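Triosephosphate isomerase (PDB 4O4V) probably catalyses the interconversion of D-glyceraldehyde 3-phosphate and dihydroxyacetone phosphate, a step shared by glycolysis and gluconeogenesis, and acts as a homodimer. Local coordinates at residues Ala152-Ala155 with Gly156-Asp159; Glu140-Ser143 with Ala144-Glu147; Glu76-Val79 with Pro80-Lys83; Ala112-Ala115 with Leu116-Gly119; Ala42-Ile45 with Phe46-Thr49. All blocks are in the same frame, centred on the assembly; numbering follows the deposited sequence.

Interaction 1. Residues Ala152-Ala155 with Gly156-Asp159; sequences AIPA and GKWD
Ile153 packs against one face of the indole of Trp158, its branched aliphatic end meeting the ring system almost at a right angle to the Trp side chain. The methyl CG2 sits over the five-membered ring of Trp158, 3.6 Å from its centroid and only 8° off the ring normal, which makes a well-centred CH-pi contact. The other branch serves the six-membered ring: Ile153 CG1 comes to 3.7 Å from Trp158 CZ2. With chi1 of Ile153 at -51°, CG1 is turned beside the backbone N and CG2 away from it, and the two branches spread across both rings. A beta-branched residue suits this place because it offers two carbons to a wide flat surface.

On the turn itself, Lys157 CB and CG slant past the proline ring, with Pro154 CB 3.8 Å from Lys157 CG. A bend at chi2 then takes the lysine onward, and its NZ makes a weak hydrogen bond to Leu116 O. Gly156 has a positive phi (85°), where a side chain would press on the preceding carbonyl. Trp158 also packs on Ile201 of helix 199-204. Pro154, whose fixed phi suits the start of the turn, and Lys157 delimit a type II beta turn, closed by Lys157 N donating to Pro154 O at 3.1 Å and flanked by the Ile153-Trp158 pair, in the loop that brings the TIM barrel chain from helix 138-149 back to strand 161-165.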
loop_
_atom_site.group_PDB
_atom_site.type_symbol
_atom_site.label_atom_id
_atom_site.label_comp_id
_atom_site.label_asym_id
_atom_site.label_seq_id
_atom_site.Cartn_x
_atom_site.Cartn_y
_atom_site.Cartn_z
ATOM N N ALA A 152 17.321 8.068 -13.356
ATOM C CA ALA A 152 17.118 7.569 -11.998
ATOM C C ALA A 152 18.056 6.424 -11.649
ATOM O O ALA A 152 18.316 6.176 -10.475
ATOM C CB ALA A 152 15.687 7.137 -11.796
ATOM N N ILE A 153 18.566 5.709 -12.655
ATOM C CA ILE A 153 19.348 4.515 -12.385
ATOM C C ILE A 153 20.727 4.926 -11.887
ATOM O O ILE A 153 21.519 5.537 -12.634
ATOM C CB ILE A 153 19.464 3.616 -13.641
ATOM C CG1 ILE A 153 18.084 3.341 -14.266
ATOM C CG2 ILE A 153 20.230 2.361 -13.296
ATOM C CD1 ILE A 153 17.014 2.859 -13.289
ATOM N N PRO A 154 21.103 4.610 -10.635
ATOM C CA PRO A 154 22.435 5.038 -10.171
ATOM C C PRO A 154 23.532 4.349 -10.913
ATOM O O PRO A 154 23.364 3.274 -11.503
ATOM C CB PRO A 154 22.450 4.630 -8.689
ATOM C CG PRO A 154 21.017 4.431 -8.321
ATOM C CD PRO A 154 20.332 3.964 -9.571
ATOM N N ALA A 155 24.687 5.000 -10.884
ATOM C CA ALA A 155 25.888 4.463 -11.497
ATOM C C ALA A 155 26.100 3.037 -11.015
ATOM O O ALA A 155 26.057 2.751 -9.813
ATOM C CB ALA A 155 27.096 5.328 -11.134
ATOM N N GLY A 156 26.284 2.121 -11.951
ATOM C CA GLY A 156 26.581 0.753 -11.564
ATOM C C GLY A 156 25.400 -0.147 -11.252
ATOM O O GLY A 156 25.619 -1.279 -10.822
ATOM N N LYS A 157 24.168 0.326 -11.449
ATOM C CA LYS A 157 22.993 -0.418 -11.020
ATOM C C LYS A 157 22.183 -1.050 -12.142
ATOM O O LYS A 157 21.140 -1.644 -11.864
ATOM C CB LYS A 157 22.091 0.494 -10.181
ATOM C CG LYS A 157 22.625 0.835 -8.815
ATOM C CD LYS A 157 22.663 -0.372 -7.931
ATOM C CE LYS A 157 23.042 -0.013 -6.517
ATOM N NZ LYS A 157 22.822 -1.169 -5.619
ATOM N N TRP A 158 22.663 -1.006 -13.392
ATOM C CA TRP A 158 21.856 -1.577 -14.467
ATOM C C TRP A 158 21.715 -3.098 -14.397
ATOM O O TRP A 158 20.773 -3.649 -14.946
ATOM C CB TRP A 158 22.363 -1.151 -15.841
ATOM C CG TRP A 158 21.928 0.249 -16.221
ATOM C CD1 TRP A 158 22.676 1.402 -16.117
ATOM C CD2 TRP A 158 20.681 0.620 -16.779
ATOM N NE1 TRP A 158 21.927 2.468 -16.574
ATOM C CE2 TRP A 158 20.710 2.016 -16.991
ATOM C CE3 TRP A 158 19.538 -0.088 -17.132
ATOM C CZ2 TRP A 158 19.642 2.701 -17.532
ATOM C CZ3 TRP A 158 18.487 0.587 -17.667
ATOM C CH2 TRP A 158 18.552 1.986 -17.884
ATOM N N ASP A 159 22.625 -3.771 -13.714
ATOM C CA ASP A 159 22.508 -5.203 -13.463
ATOM C C ASP A 159 21.279 -5.544 -12.643
ATOM O O ASP A 159 20.834 -6.684 -12.680
ATOM C CB ASP A 159 23.741 -5.771 -12.715
ATOM C CG ASP A 159 25.000 -5.801 -13.539
ATOM O OD1 ASP A 159 24.942 -5.888 -14.774
ATOM O OD2 ASP A 159 26.076 -5.781 -12.913
#

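Interaction 2. Residues Glu140-Ser143 with Ala144-Glu147; sequences EFVS and AQIE
Phe141 and Gln145 stand one turn apart on helix 138-149, one of the outer helices of the TIM barrel, and the contact is the classic i to i+4 pairing of an alpha-helix. Its backbone bonds run from Ala144 N to Glu140 O, Gln145 N to Phe141 O, Ile146 N to Val142 O (2.9 Å) and Glu147 N to Ser143 O (2.8 Å).

Among the side chains, van der Waals contact comes first. Phe141 CE2 touches Gln145 CD at 3.5 Å, with ring and amide planes 52° apart, so this is a slanted approach and not a stack. Phe141 gets there because its CG is anti to the backbone N (chi1 -176°), which swings the ring across the end of the extended glutamine. The amide is in turn held by its oxygen, since Gln145 OE1 accepts a hydrogen bond from Gly127 N; a long amide suits a buried place where a backbone N-H needs an acceptor. On the inner side, Val142 and Ile146 lie side by side and point the same way, CG1 to CG1 at 4.2 Å. As branched apolar residues they fill the layer between helix and barrel: both touch Cys126 of strand 121-126, while helix 179-197 receives Val142 on Ile189 and Ile146 on Ile192.

The polar pairing joins Ser143 to the exposed Glu147, whose extended chain brings its carboxylate back to the hydroxyl one turn earlier. Ser143 OG donates to Glu147 OE2 at 2.7 Å, meeting that oxygen on its anti side and 31° out of the carboxylate plane.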
loop_
_atom_site.group_PDB
_atom_site.type_symbol
_atom_site.label_atom_id
_atom_site.label_comp_id
_atom_site.label_asym_id
_atom_site.label_seq_id
_atom_site.Cartn_x
_atom_site.Cartn_y
_atom_site.Cartn_z
ATOM N N GLU A 140 7.205 6.674 -29.463
ATOM C CA GLU A 140 7.420 7.965 -28.836
ATOM C C GLU A 140 6.946 7.967 -27.384
ATOM O O GLU A 140 7.610 8.524 -26.502
ATOM C CB GLU A 140 6.716 9.085 -29.622
ATOM C CG GLU A 140 7.355 9.438 -30.948
ATOM C CD GLU A 140 6.977 8.525 -32.106
ATOM O OE1 GLU A 140 6.227 7.540 -31.932
ATOM O OE2 GLU A 140 7.445 8.817 -33.233
ATOM N N PHE A 141 5.777 7.386 -27.125
ATOM C CA PHE A 141 5.243 7.391 -25.783
ATOM C C PHE A 141 6.146 6.562 -24.850
ATOM O O PHE A 141 6.470 6.982 -23.741
ATOM C CB PHE A 141 3.819 6.839 -25.752
ATOM C CG PHE A 141 3.189 6.912 -24.406
ATOM C CD1 PHE A 141 2.524 8.073 -24.013
ATOM C CD2 PHE A 141 3.279 5.859 -23.503
ATOM C CE1 PHE A 141 1.968 8.162 -22.756
ATOM C CE2 PHE A 141 2.715 5.939 -22.250
ATOM C CZ PHE A 141 2.048 7.098 -21.868
ATOM N N VAL A 142 6.502 5.351 -25.282
ATOM C CA VAL A 142 7.338 4.468 -24.471
ATOM C C VAL A 142 8.728 5.072 -24.301
ATOM O O VAL A 142 9.302 5.037 -23.200
ATOM C CB VAL A 142 7.349 3.071 -25.067
ATOM C CG1 VAL A 142 8.422 2.213 -24.421
ATOM C CG2 VAL A 142 5.987 2.418 -24.952
ATOM N N SER A 143 9.257 5.707 -25.329
ATOM C CA SER A 143 10.556 6.362 -25.182
ATOM C C SER A 143 10.522 7.444 -24.111
ATOM O O SER A 143 11.461 7.557 -23.318
ATOM C CB SER A 143 11.051 6.941 -26.502
ATOM O OG SER A 143 12.409 7.376 -26.402
ATOM N N ALA A 144 9.489 8.263 -24.062
ATOM C CA ALA A 144 9.418 9.285 -23.037
ATOM C C ALA A 144 9.440 8.651 -21.651
ATOM O O ALA A 144 10.076 9.177 -20.741
ATOM C CB ALA A 144 8.163 10.146 -23.219
ATOM N N GLN A 145 8.731 7.533 -21.477
ATOM C CA GLN A 145 8.716 6.857 -20.184
ATOM C C GLN A 145 10.105 6.329 -19.822
ATOM O O GLN A 145 10.560 6.462 -18.673
ATOM C CB GLN A 145 7.720 5.708 -20.192
ATOM C CG GLN A 145 6.267 6.143 -20.322
ATOM C CD GLN A 145 5.326 4.978 -20.188
ATOM O OE1 GLN A 145 5.480 3.960 -20.883
ATOM N NE2 GLN A 145 4.372 5.087 -19.282
ATOM N N ILE A 146 10.750 5.671 -20.771
ATOM C CA ILE A 146 12.089 5.105 -20.523
ATOM C C ILE A 146 13.109 6.218 -20.305
ATOM O O ILE A 146 13.995 6.089 -19.458
ATOM C CB ILE A 146 12.500 4.158 -21.648
ATOM C CG1 ILE A 146 11.548 2.952 -21.739
ATOM C CG2 ILE A 146 13.987 3.716 -21.486
ATOM C CD1 ILE A 146 11.597 2.002 -20.585
ATOM N N GLU A 147 12.980 7.325 -21.020
ATOM C CA GLU A 147 13.877 8.453 -20.826
ATOM C C GLU A 147 13.705 9.126 -19.467
ATOM O O GLU A 147 14.655 9.738 -18.974
ATOM C CB GLU A 147 13.724 9.460 -21.974
ATOM C CG GLU A 147 14.221 8.942 -23.325
ATOM C CD GLU A 147 14.006 9.928 -24.456
ATOM O OE1 GLU A 147 14.763 10.921 -24.524
ATOM O OE2 GLU A 147 13.109 9.712 -25.296
#

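Interaction 3. Residues Glu76-Val79 with Pro80-Lys83; sequences EVTV and PMIK
Thr78 and Met81 meet where a long loop of the TIM barrel enters helix 79-83, with Thr78 at the N-cap position. The loop, which follows strand 59-62, is the one that in triosephosphate isomerases reaches across to the second subunit; here Glu76 makes a salt bridge to Arg97 of that subunit.

Backbone bonds start the helix. Thr78 O accepts from Ile82 N at 3.2 Å and, weakly, from Met81 N, while Lys83 N donates to Val79 O at 2.9 Å. Pro80 has no N-H to give, which costs nothing in a first helical turn, and its fixed phi suits that turn.

Among polar side chains, the hydroxyl of Thr78 makes no capping bond and instead pairs with Pro69 O, which ties the helix start to another part of the same loop.

Apolar and van der Waals contacts finish the joint. The Thr78 chi1 of 68° sets OG1 between the backbone N and the carbonyl carbon, where Met81 CG lies 3.3 Å from Thr78 OG1. Val77 CG1 meets Ile82 CG1 at 3.9 Å, the two side chains at about a right angle, and Val79 lies alongside the aliphatic part of Lys83, CG1 to CD at 3.8 Å. Val79 turns to Met120 of its own chain, whereas Ile82 and Met81 pack on Ile45 and Pro14 of the second subunit; short branched valines fit these buried places. The slender, extended methionine chain runs back along the loop, where Thr78 N points a straight but weak hydrogen bond at Met81 SD, 3.6 Å away and 167° at the hydrogen.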
loop_
_atom_site.group_PDB
_atom_site.type_symbol
_atom_site.label_atom_id
_atom_site.label_comp_id
_atom_site.label_asym_id
_atom_site.label_seq_id
_atom_site.Cartn_x
_atom_site.Cartn_y
_atom_site.Cartn_z
ATOM N N GLU A 76 1.837 3.426 3.773
ATOM C CA GLU A 76 2.920 3.053 2.858
ATOM C C GLU A 76 3.874 2.032 3.480
ATOM O O GLU A 76 4.152 2.060 4.664
ATOM C CB GLU A 76 3.701 4.293 2.424
ATOM C CG GLU A 76 2.897 5.268 1.592
ATOM C CD GLU A 76 2.360 4.640 0.299
ATOM O OE1 GLU A 76 3.170 4.148 -0.530
ATOM O OE2 GLU A 76 1.118 4.635 0.097
ATOM N N VAL A 77 4.416 1.165 2.632
ATOM C CA VAL A 77 5.474 0.216 2.991
ATOM C C VAL A 77 6.745 0.632 2.290
ATOM O O VAL A 77 6.719 1.079 1.146
ATOM C CB VAL A 77 5.064 -1.228 2.613
ATOM C CG1 VAL A 77 6.203 -2.213 2.815
ATOM C CG2 VAL A 77 3.845 -1.636 3.445
ATOM N N THR A 78 7.867 0.550 2.998
ATOM C CA THR A 78 9.127 1.100 2.507
ATOM C C THR A 78 10.173 0.016 2.266
ATOM O O THR A 78 10.098 -1.126 2.756
ATOM C CB THR A 78 9.662 2.125 3.479
ATOM O OG1 THR A 78 10.054 1.440 4.680
ATOM C CG2 THR A 78 8.642 3.211 3.783
ATOM N N VAL A 79 11.189 0.392 1.493
ATOM C CA VAL A 79 12.292 -0.496 1.137
ATOM C C VAL A 79 12.944 -1.173 2.342
ATOM O O VAL A 79 13.087 -2.398 2.342
ATOM C CB VAL A 79 13.305 0.218 0.242
ATOM C CG1 VAL A 79 14.603 -0.588 0.109
ATOM C CG2 VAL A 79 12.697 0.489 -1.144
ATOM N N PRO A 80 13.327 -0.423 3.390
ATOM C CA PRO A 80 13.972 -1.129 4.516
ATOM C C PRO A 80 13.074 -2.196 5.150
ATOM O O PRO A 80 13.569 -3.204 5.638
ATOM C CB PRO A 80 14.285 -0.002 5.508
ATOM C CG PRO A 80 14.313 1.274 4.655
ATOM C CD PRO A 80 13.373 1.046 3.551
ATOM N N MET A 81 11.763 -1.967 5.179
ATOM C CA MET A 81 10.860 -2.932 5.808
ATOM C C MET A 81 10.901 -4.241 5.030
ATOM O O MET A 81 10.982 -5.328 5.604
ATOM C CB MET A 81 9.439 -2.404 5.833
ATOM C CG MET A 81 9.213 -1.117 6.593
ATOM S SD MET A 81 7.510 -0.571 6.356
ATOM C CE MET A 81 7.584 1.056 7.130
ATOM N N ILE A 82 10.807 -4.140 3.716
ATOM C CA ILE A 82 10.836 -5.290 2.825
ATOM C C ILE A 82 12.183 -5.995 2.925
ATOM O O ILE A 82 12.246 -7.222 3.056
ATOM C CB ILE A 82 10.515 -4.822 1.397
ATOM C CG1 ILE A 82 9.061 -4.316 1.309
ATOM C CG2 ILE A 82 10.777 -5.915 0.373
ATOM C CD1 ILE A 82 8.856 -3.368 0.143
ATOM N N LYS A 83 13.262 -5.235 2.888
ATOM C CA LYS A 83 14.595 -5.814 2.976
ATOM C C LYS A 83 14.805 -6.520 4.306
ATOM O O LYS A 83 15.600 -7.471 4.377
ATOM C CB LYS A 83 15.663 -4.752 2.784
ATOM C CG LYS A 83 15.747 -4.192 1.386
ATOM C CD LYS A 83 16.945 -3.285 1.262
ATOM C CE LYS A 83 18.261 -4.095 1.212
ATOM N NZ LYS A 83 18.388 -4.990 0.033
#

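Interaction 4. Residues Ala112-Ala115 with Leu116-Gly119; sequences AKFA and LENG
Over one face of the Phe114 ring lies the amide nitrogen of Asn118, with ND2 3.3 Å above the plane and displaced toward the rim, nearest to Phe114 CE1. Ring and amide planes are turned 44° from each other, so the pair is no parallel stack. What fixes the amide is a hydrogen bond: Asn118 ND2 donates to Phe114 O at 2.9 Å and 166°, with the acceptor in the amide plane. Phe114 thus accepts a bond from the asparagine at its carbonyl, while its ring lies against the same nitrogen. The carboxylate of Glu117 passes near the same ring, its plane steeply inclined to that of the phenyl group. Elsewhere Phe114 packs on Pro69 and on Val79 of helix 79-83.

Here helix 105-117 ends in a Schellman motif, with Gly119 as C-prime residue. Its N donates to Leu116 O at 3.1 Å, and Met120 N to Ala115 O; the positive phi is one that glycine takes readily, and the chain can turn toward strand 121-126. Before this, the last regular bonds join Leu116 N to Ala112 O and Glu117 N to Lys113 O. Small Ala112 and Ala115, with branched Leu116, let the helix sit close on Ile122 of that strand.

The solvent side carries charge. Lys113 NZ forms a salt bridge with Glu117 OE1 at 2.9 Å, meeting that oxygen at its syn lone pair. The glutamate reaches it with CG wedged between backbone N and carbonyl carbon (chi1 76°), while the lysine runs straight and bends only at its last torsion. A water accepts from Lys113 NZ and donates to Glu117 OE2, bridging the pair a second time.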
loop_
_atom_site.group_PDB
_atom_site.type_symbol
_atom_site.label_atom_id
_atom_site.label_comp_id
_atom_site.label_asym_id
_atom_site.label_seq_id
_atom_site.Cartn_x
_atom_site.Cartn_y
_atom_site.Cartn_z
ATOM N N ALA A 112 12.480 4.375 -8.228
ATOM C CA ALA A 112 13.518 3.550 -8.829
ATOM C C ALA A 112 14.894 3.909 -8.261
ATOM O O ALA A 112 15.666 3.020 -7.908
ATOM C CB ALA A 112 13.530 3.730 -10.345
ATOM N N LYS A 113 15.190 5.204 -8.165
ATOM C CA LYS A 113 16.464 5.638 -7.619
ATOM C C LYS A 113 16.601 5.167 -6.172
ATOM O O LYS A 113 17.653 4.630 -5.788
ATOM C CB LYS A 113 16.565 7.149 -7.695
ATOM C CG LYS A 113 17.874 7.731 -7.148
ATOM C CD LYS A 113 17.961 9.246 -7.354
ATOM C CE LYS A 113 19.285 9.862 -6.878
ATOM N NZ LYS A 113 19.430 9.796 -5.424
ATOM N N PHE A 114 15.581 5.400 -5.356
ATOM C CA PHE A 114 15.645 5.059 -3.941
ATOM C C PHE A 114 15.777 3.556 -3.744
ATOM O O PHE A 114 16.605 3.102 -2.949
ATOM C CB PHE A 114 14.428 5.600 -3.196
ATOM C CG PHE A 114 14.493 5.359 -1.732
ATOM C CD1 PHE A 114 15.312 6.109 -0.954
ATOM C CD2 PHE A 114 13.737 4.346 -1.136
ATOM C CE1 PHE A 114 15.416 5.865 0.404
ATOM C CE2 PHE A 114 13.835 4.121 0.209
ATOM C CZ PHE A 114 14.673 4.870 0.965
ATOM N N ALA A 115 15.005 2.776 -4.496
ATOM C CA ALA A 115 15.080 1.319 -4.360
ATOM C C ALA A 115 16.488 0.806 -4.726
ATOM O O ALA A 115 17.107 0.035 -3.970
ATOM C CB ALA A 115 14.029 0.657 -5.208
ATOM N N LEU A 116 16.995 1.244 -5.875
ATOM C CA LEU A 116 18.300 0.770 -6.361
ATOM C C LEU A 116 19.422 1.202 -5.437
ATOM O O LEU A 116 20.318 0.392 -5.124
ATOM C CB LEU A 116 18.547 1.239 -7.785
ATOM C CG LEU A 116 17.662 0.560 -8.824
ATOM C CD1 LEU A 116 17.671 1.337 -10.108
ATOM C CD2 LEU A 116 18.051 -0.897 -9.045
ATOM N N GLU A 117 19.397 2.449 -4.962
ATOM C CA GLU A 117 20.498 2.896 -4.128
ATOM C C GLU A 117 20.469 2.220 -2.775
ATOM O O GLU A 117 21.493 2.210 -2.073
ATOM C CB GLU A 117 20.576 4.431 -4.081
ATOM C CG GLU A 117 19.582 5.049 -3.246
ATOM C CD GLU A 117 19.386 6.551 -3.512
ATOM O OE1 GLU A 117 20.039 7.145 -4.398
ATOM O OE2 GLU A 117 18.532 7.130 -2.823
ATOM N N ASN A 118 19.352 1.605 -2.400
ATOM C CA ASN A 118 19.220 0.863 -1.145
ATOM C C ASN A 118 19.260 -0.652 -1.331
ATOM O O ASN A 118 18.842 -1.400 -0.459
ATOM C CB ASN A 118 17.948 1.297 -0.405
ATOM C CG ASN A 118 18.107 2.635 0.258
ATOM O OD1 ASN A 118 18.546 2.693 1.417
ATOM N ND2 ASN A 118 17.819 3.716 -0.440
ATOM N N GLY A 119 19.765 -1.096 -2.472
ATOM C CA GLY A 119 20.081 -2.499 -2.685
ATOM C C GLY A 119 18.959 -3.399 -3.177
ATOM O O GLY A 119 19.096 -4.612 -3.106
HETATM O O HOH W 1 17.071 9.061 -3.582
#

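Interaction 5. Residues Ala42-Ile45 with Phe46-Thr49; sequences APFI and FLPT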
loop_
_atom_site.group_PDB
_atom_site.type_symbol
_atom_site.label_atom_id
_atom_site.label_comp_id
_atom_site.label_asym_id
_atom_site.label_seq_id
_atom_site.Cartn_x
_atom_site.Cartn_y
_atom_site.Cartn_z
ATOM N N ALA A 42 3.799 -10.585 -4.548
ATOM C CA ALA A 42 2.561 -10.811 -3.799
ATOM C C ALA A 42 2.201 -9.571 -3.000
ATOM O O ALA A 42 3.053 -8.708 -2.758
ATOM C CB ALA A 42 2.734 -11.997 -2.887
ATOM N N PRO A 43 0.961 -9.502 -2.504
ATOM C CA PRO A 43 0.566 -8.389 -1.621
ATOM C C PRO A 43 1.452 -8.288 -0.394
ATOM O O PRO A 43 1.917 -9.298 0.148
ATOM C CB PRO A 43 -0.873 -8.752 -1.230
ATOM C CG PRO A 43 -1.371 -9.545 -2.395
ATOM C CD PRO A 43 -0.199 -10.343 -2.864
ATOM N N PHE A 44 1.644 -7.069 0.096
ATOM C CA PHE A 44 2.558 -6.838 1.206
ATOM C C PHE A 44 2.320 -7.762 2.378
ATOM O O PHE A 44 3.268 -8.268 2.984
ATOM C CB PHE A 44 2.454 -5.405 1.739
ATOM C CG PHE A 44 2.894 -4.320 0.803
ATOM C CD1 PHE A 44 4.190 -4.259 0.318
ATOM C CD2 PHE A 44 2.018 -3.319 0.454
ATOM C CE1 PHE A 44 4.583 -3.196 -0.517
ATOM C CE2 PHE A 44 2.413 -2.260 -0.374
ATOM C CZ PHE A 44 3.687 -2.219 -0.849
ATOM N N ILE A 45 1.046 -7.951 2.737
ATOM C CA ILE A 45 0.699 -8.688 3.941
ATOM C C ILE A 45 1.000 -10.183 3.809
ATOM O O ILE A 45 1.097 -10.885 4.833
ATOM C CB ILE A 45 -0.774 -8.408 4.300
ATOM C CG1 ILE A 45 -1.061 -8.787 5.758
ATOM C CG2 ILE A 45 -1.739 -9.077 3.336
ATOM C CD1 ILE A 45 -2.478 -8.414 6.228
ATOM N N PHE A 46 1.168 -10.669 2.587
ATOM C CA PHE A 46 1.565 -12.052 2.342
ATOM C C PHE A 46 3.067 -12.221 2.119
ATOM O O PHE A 46 3.552 -13.354 2.033
ATOM C CB PHE A 46 0.836 -12.635 1.121
ATOM C CG PHE A 46 -0.666 -12.711 1.247
ATOM C CD1 PHE A 46 -1.309 -12.921 2.460
ATOM C CD2 PHE A 46 -1.455 -12.577 0.118
ATOM C CE1 PHE A 46 -2.723 -12.973 2.523
ATOM C CE2 PHE A 46 -2.857 -12.632 0.187
ATOM C CZ PHE A 46 -3.478 -12.853 1.387
ATOM N N LEU A 47 3.827 -11.143 2.041
ATOM C CA LEU A 47 5.253 -11.273 1.769
ATOM C C LEU A 47 5.999 -12.080 2.834
ATOM O O LEU A 47 6.860 -12.872 2.477
ATOM C CB LEU A 47 5.910 -9.910 1.564
ATOM C CG LEU A 47 5.505 -9.157 0.275
ATOM C CD1 LEU A 47 6.144 -7.797 0.246
ATOM C CD2 LEU A 47 5.872 -9.901 -0.979
ATOM N N PRO A 48 5.696 -11.897 4.135
ATOM C CA PRO A 48 6.410 -12.733 5.106
ATOM C C PRO A 48 6.213 -14.232 4.894
ATOM O O PRO A 48 7.157 -15.000 4.979
ATOM C CB PRO A 48 5.900 -12.229 6.455
ATOM C CG PRO A 48 5.520 -10.798 6.179
ATOM C CD PRO A 48 4.888 -10.860 4.805
ATOM N N THR A 49 4.963 -14.636 4.698
ATOM C CA THR A 49 4.588 -16.023 4.402
ATOM C C THR A 49 5.406 -16.522 3.235
ATOM O O THR A 49 6.009 -17.599 3.270
ATOM C CB THR A 49 3.096 -16.133 4.003
ATOM O OG1 THR A 49 2.280 -15.793 5.115
ATOM C CG2 THR A 49 2.733 -17.536 3.594
HETATM O O HOH W 2 2.476 -13.220 5.596
#
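Pro43 O receives the N-H of Phe46 at 2.9 Å, the shortest direct hydrogen bond between the two halves of this turn. The donor stands above the carbonyl plane, 47° out of it, consistent with the tight 3-10 turn that begins at Phe44. Leu47 N follows with a bond to Phe44 O at 3.1 Å. Pro48 cannot continue the series, having no N-H, and rests its CD 3.6 Å from Phe44 O. One residue on, a water donates to Ile45 O and accepts from Thr49 N, spanning what a direct helical bond would otherwise close.

The side chains are apolar, as befits a buried turn. Ile45 CG2 lies over one face of the Phe46 ring, 4.2 Å from its centroid: chi1 of -162° sends CG1 anti to the backbone N, which leaves the CG2 methyl between backbone N and carbonyl carbon. Pro43 CD adds a contact with Phe46 CD2 at 3.9 Å. Leu47 CD1 meets the rim of the Phe44 ring near its plane, 4.0 Å from Phe44 CD1.

Phe46 packs on Met81 of the second subunit, and Ile45 meets Phe44 of that subunit. Within its own TIM barrel the turn joins strand 37-41 to helix 47-53, with Leu47 on strand 59-62 and Phe46 on helix 17-28.

Along the chain the order is interaction 5, 3, 4, 2, 1, all in one TIM barrel and all in its helices and connecting loops outside the strands. Interactions 5 and 3, with centres about 12 Å apart, touch through Phe44 and Val77, and both reach the second subunit, so they belong to the dimer interface. Interaction 4, about 12 Å from interaction 3 between centres, meets it through Phe114 and Val79. Interaction 1 in turn packs on helix 105-117, about 9 Å from interaction 4 between centres. Interaction 2, about 32 Å from interaction 5 by centres, lies on the opposite side of the chain's centre. A continuous chain of contacts thus runs from the interface to residues 152-159.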